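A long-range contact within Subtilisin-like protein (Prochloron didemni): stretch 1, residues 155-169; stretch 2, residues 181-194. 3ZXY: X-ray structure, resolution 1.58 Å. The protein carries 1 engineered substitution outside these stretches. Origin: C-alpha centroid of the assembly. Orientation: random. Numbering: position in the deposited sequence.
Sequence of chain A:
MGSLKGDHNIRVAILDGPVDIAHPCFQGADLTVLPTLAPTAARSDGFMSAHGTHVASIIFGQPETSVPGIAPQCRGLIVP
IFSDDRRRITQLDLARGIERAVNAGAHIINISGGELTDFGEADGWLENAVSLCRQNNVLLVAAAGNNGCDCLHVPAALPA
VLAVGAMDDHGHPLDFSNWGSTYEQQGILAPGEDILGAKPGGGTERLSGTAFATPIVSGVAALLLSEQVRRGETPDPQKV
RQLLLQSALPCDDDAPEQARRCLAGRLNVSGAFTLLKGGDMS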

# COMPACT_ATOMS: atom_id res chain seq x y z
N PRO A 155 5.32 10.16 2.61
CA PRO A 155 4.01 10.59 3.12
C PRO A 155 3.41 9.81 4.29
O PRO A 155 2.33 10.18 4.76
N ALA A 156 4.05 8.75 4.75
CA ALA A 156 3.48 7.94 5.83
C ALA A 156 3.01 8.74 7.05
O ALA A 156 2.01 8.36 7.66
N ALA A 157 3.72 9.81 7.42
CA ALA A 157 3.41 10.61 8.60
C ALA A 157 2.35 11.71 8.39
O ALA A 157 2.01 12.44 9.33
N LEU A 158 1.83 11.84 7.17
CA LEU A 158 1.00 12.99 6.84
C LEU A 158 -0.47 12.75 7.20
O LEU A 158 -0.87 11.62 7.43
N PRO A 159 -1.27 13.82 7.27
CA PRO A 159 -2.64 13.65 7.80
C PRO A 159 -3.53 12.68 7.03
O PRO A 159 -3.59 12.72 5.81
N ALA A 160 -4.22 11.81 7.78
CA ALA A 160 -5.18 10.84 7.24
C ALA A 160 -4.56 9.69 6.47
O ALA A 160 -5.28 8.88 5.88
N VAL A 161 -3.24 9.60 6.47
CA VAL A 161 -2.53 8.49 5.85
C VAL A 161 -2.56 7.29 6.79
O VAL A 161 -2.65 7.46 8.02
N LEU A 162 -2.55 6.11 6.22
CA LEU A 162 -2.33 4.88 6.98
C LEU A 162 -0.89 4.43 6.76
O LEU A 162 -0.52 4.04 5.64
N ALA A 163 -0.07 4.56 7.80
CA ALA A 163 1.32 4.17 7.75
C ALA A 163 1.45 2.69 8.06
O ALA A 163 0.69 2.14 8.89
N VAL A 164 2.41 2.02 7.42
CA VAL A 164 2.55 0.58 7.60
C VAL A 164 3.99 0.23 7.94
O VAL A 164 4.93 0.51 7.17
N GLY A 165 4.15 -0.38 9.11
CA GLY A 165 5.42 -0.98 9.53
C GLY A 165 5.42 -2.48 9.31
O GLY A 165 4.40 -3.05 8.92
N ALA A 166 6.57 -3.11 9.58
CA ALA A 166 6.78 -4.52 9.31
C ALA A 166 6.92 -5.35 10.58
O ALA A 166 7.64 -4.96 11.52
N MET A 167 6.25 -6.50 10.60
CA MET A 167 6.38 -7.47 11.66
C MET A 167 6.79 -8.82 11.05
O MET A 167 6.64 -9.06 9.84
N ASP A 168 7.30 -9.69 11.90
CA ASP A 168 7.63 -11.05 11.49
C ASP A 168 6.40 -11.95 11.62
O ASP A 168 5.32 -11.48 11.99
N ASP A 169 6.56 -13.23 11.30
CA ASP A 169 5.42 -14.15 11.28
C ASP A 169 4.92 -14.52 12.68
O ASP A 169 3.89 -15.19 12.80
N SER A 181 6.59 9.03 16.50
CA SER A 181 5.37 9.27 17.32
C SER A 181 4.08 9.22 16.52
O SER A 181 3.10 8.66 16.97
N THR A 182 4.08 9.80 15.32
CA THR A 182 2.84 9.87 14.53
C THR A 182 2.34 8.50 14.15
O THR A 182 1.13 8.30 13.99
N TYR A 183 3.25 7.55 14.03
CA TYR A 183 2.87 6.18 13.70
C TYR A 183 2.15 5.48 14.84
O TYR A 183 1.49 4.47 14.60
N GLU A 184 2.27 5.95 16.07
CA GLU A 184 1.52 5.35 17.17
C GLU A 184 0.03 5.60 16.98
O GLU A 184 -0.80 4.84 17.50
N GLN A 185 -0.32 6.67 16.27
CA GLN A 185 -1.72 7.02 16.04
C GLN A 185 -2.24 6.50 14.72
O GLN A 185 -3.43 6.17 14.62
N GLN A 186 -1.39 6.46 13.70
CA GLN A 186 -1.87 6.11 12.36
C GLN A 186 -1.10 5.01 11.66
O GLN A 186 -1.26 4.81 10.44
N GLY A 187 -0.28 4.28 12.40
CA GLY A 187 0.49 3.19 11.82
C GLY A 187 0.03 1.84 12.33
O GLY A 187 -0.38 1.70 13.47
N ILE A 188 0.12 0.84 11.46
CA ILE A 188 -0.12 -0.54 11.85
C ILE A 188 1.00 -1.42 11.32
O ILE A 188 1.64 -1.09 10.33
N LEU A 189 1.23 -2.52 12.00
CA LEU A 189 2.22 -3.50 11.56
C LEU A 189 1.57 -4.55 10.67
O LEU A 189 0.51 -5.09 10.99
N ALA A 190 2.24 -4.88 9.58
CA ALA A 190 1.78 -5.96 8.72
C ALA A 190 2.97 -6.85 8.39
O ALA A 190 4.12 -6.46 8.60
N PRO A 191 2.72 -8.06 7.89
CA PRO A 191 3.84 -8.96 7.61
C PRO A 191 4.81 -8.32 6.64
O PRO A 191 4.39 -7.81 5.60
N GLY A 192 6.09 -8.32 7.00
CA GLY A 192 7.11 -7.68 6.17
C GLY A 192 8.39 -8.47 5.99
O GLY A 192 9.38 -7.91 5.53
N GLU A 193 8.38 -9.75 6.34
CA GLU A 193 9.55 -10.59 6.21
C GLU A 193 9.31 -11.68 5.15
O GLU A 193 8.35 -12.43 5.25
N ASP A 194 10.20 -11.73 4.16
CA ASP A 194 10.18 -12.78 3.14
C ASP A 194 8.83 -12.90 2.45
O ASP A 194 8.24 -13.99 2.32

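A buried amide can tie a loop to a strand pair when both its hydrogens find carbonyls, and Gln186 illustrates the principle. With chi1 p and chi2 t, its side chain starts sideways but its end reaches stretch 1, where NE2 donates to Ala156 O and to Leu158 O, each at 2.9 Å. The amide oxygen works through solvent: water 2 accepts from Ala160 N (2.8 Å) and donates to Gln186 OE1 (2.7 Å). Beyond this anchor the parallel strands take over, with Ala163 N donating to Gln186 O and Ile188 N to Ala163 O, both at 2.9 Å. At the far end, Glu193, chi1 t, meets stretch 1 through water: water 5 accepts from Asp169 N (2.9 Å) and donates to Glu193 OE1 (2.8 Å).

Packing follows the alternation of the sheet. Ala163 CB lies 3.6 Å from Tyr183 CD1, and the same ring, set by chi1 m, has CE1 3.8 Å from Ala156 CB. On the other face, Val164 (t) places CG1 4.0 Å from Ala190 CB. Gly165 leaves room for Leu189 (m, t): a CB there would clash with Leu189 CD2. Met167, p then extended, reaches across the neighbouring strand, its CG 4.0 Å from Leu189 CB and its CE 4.0 Å from Pro191 CD.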

# COMPACT_ATOMS: atom_id res chain seq x y z
CB PRO A 155 3.12 10.45 1.89
CG PRO A 155 3.71 9.33 1.13
CD PRO A 155 5.19 9.51 1.30
CB ALA A 156 4.47 6.87 6.27
CB ALA A 157 4.70 11.24 9.15
CB LEU A 158 1.17 13.36 5.37
CG LEU A 158 2.57 13.88 5.01
CD1 LEU A 158 2.62 14.24 3.53
CD2 LEU A 158 2.98 15.07 5.85
CB PRO A 159 -3.20 15.06 7.77
CG PRO A 159 -2.00 15.95 7.81
CD PRO A 159 -0.93 15.23 7.06
CB ALA A 160 -6.26 11.53 6.42
CB VAL A 161 -1.09 8.90 5.48
CG1 VAL A 161 -0.30 7.74 4.90
CG2 VAL A 161 -1.18 10.07 4.48
CB LEU A 162 -3.31 3.79 6.52
CG LEU A 162 -3.24 2.44 7.23
CD1 LEU A 162 -3.29 2.59 8.74
CD2 LEU A 162 -4.37 1.54 6.73
CB ALA A 163 2.11 4.98 8.77
CB VAL A 164 2.10 -0.20 6.35
CG1 VAL A 164 2.21 -1.71 6.58
CG2 VAL A 164 0.69 0.19 5.92
CB ALA A 166 8.02 -4.72 8.43
CB MET A 167 5.10 -7.59 12.49
CG MET A 167 3.89 -7.95 11.68
SD MET A 167 2.50 -8.24 12.83
CE MET A 167 1.18 -8.54 11.66
CB ASP A 168 8.84 -11.59 12.26
CG ASP A 168 8.60 -11.78 13.76
OD1 ASP A 168 7.44 -11.89 14.22
OD2 ASP A 168 9.61 -11.86 14.49
CB ASP A 169 5.76 -15.41 10.47
CG ASP A 169 5.80 -15.14 8.97
OD1 ASP A 169 5.36 -14.05 8.51
OD2 ASP A 169 6.27 -16.03 8.23
CB SER A 181 5.43 10.58 18.08
OG SER A 181 5.59 11.66 17.19
CB THR A 182 3.07 10.74 13.29
OG1 THR A 182 3.56 12.01 13.74
CG2 THR A 182 1.75 10.91 12.45
CB TYR A 183 4.10 5.38 13.34
CG TYR A 183 4.88 5.80 12.12
CD1 TYR A 183 4.33 6.60 11.11
CD2 TYR A 183 6.17 5.35 11.94
CE1 TYR A 183 5.06 6.92 9.99
CE2 TYR A 183 6.92 5.67 10.82
CZ TYR A 183 6.36 6.45 9.84
OH TYR A 183 7.09 6.76 8.69
CB GLU A 184 2.00 5.92 18.50
CG GLU A 184 1.60 5.15 19.75
CD GLU A 184 2.11 5.83 21.02
OE1 GLU A 184 3.34 6.11 21.11
OE2 GLU A 184 1.29 6.08 21.94
CB GLN A 185 -1.94 8.54 16.08
CG GLN A 185 -1.85 9.14 17.48
CD GLN A 185 -0.43 9.51 17.88
OE1 GLN A 185 0.27 10.25 17.17
NE2 GLN A 185 -0.01 9.04 19.06
CB GLN A 186 -1.97 7.36 11.48
CG GLN A 186 -0.65 7.98 11.06
CD GLN A 186 -0.85 9.30 10.34
OE1 GLN A 186 -1.64 10.14 10.79
NE2 GLN A 186 -0.13 9.51 9.25
CB ILE A 188 -1.51 -1.06 11.39
CG1 ILE A 188 -1.66 -1.03 9.88
CG2 ILE A 188 -2.61 -0.32 12.14
CD1 ILE A 188 -2.94 -1.77 9.48
CB LEU A 189 2.87 -4.22 12.76
CG LEU A 189 3.69 -3.37 13.74
CD1 LEU A 189 4.16 -4.24 14.90
CD2 LEU A 189 4.88 -2.72 13.03
CB ALA A 190 1.11 -5.41 7.45
CB PRO A 191 3.16 -10.18 6.99
CG PRO A 191 1.81 -10.17 7.57
CD PRO A 191 1.42 -8.72 7.67
CB GLU A 193 9.86 -11.24 7.56
CG GLU A 193 11.26 -11.79 7.71
CD GLU A 193 11.72 -11.74 9.15
OE1 GLU A 193 11.19 -12.52 9.95
OE2 GLU A 193 12.61 -10.91 9.48
CB ASP A 194 10.62 -14.11 3.76
CG ASP A 194 12.05 -14.06 4.29
OD1 ASP A 194 12.90 -13.39 3.66
OD2 ASP A 194 12.33 -14.71 5.32
O HOH W 1 -0.31 13.31 10.55
O HOH W 2 -3.84 11.63 10.54
O HOH W 3 6.50 -11.44 8.00
O HOH W 4 12.15 -12.65 12.52
O HOH W 5 8.84 -13.92 9.65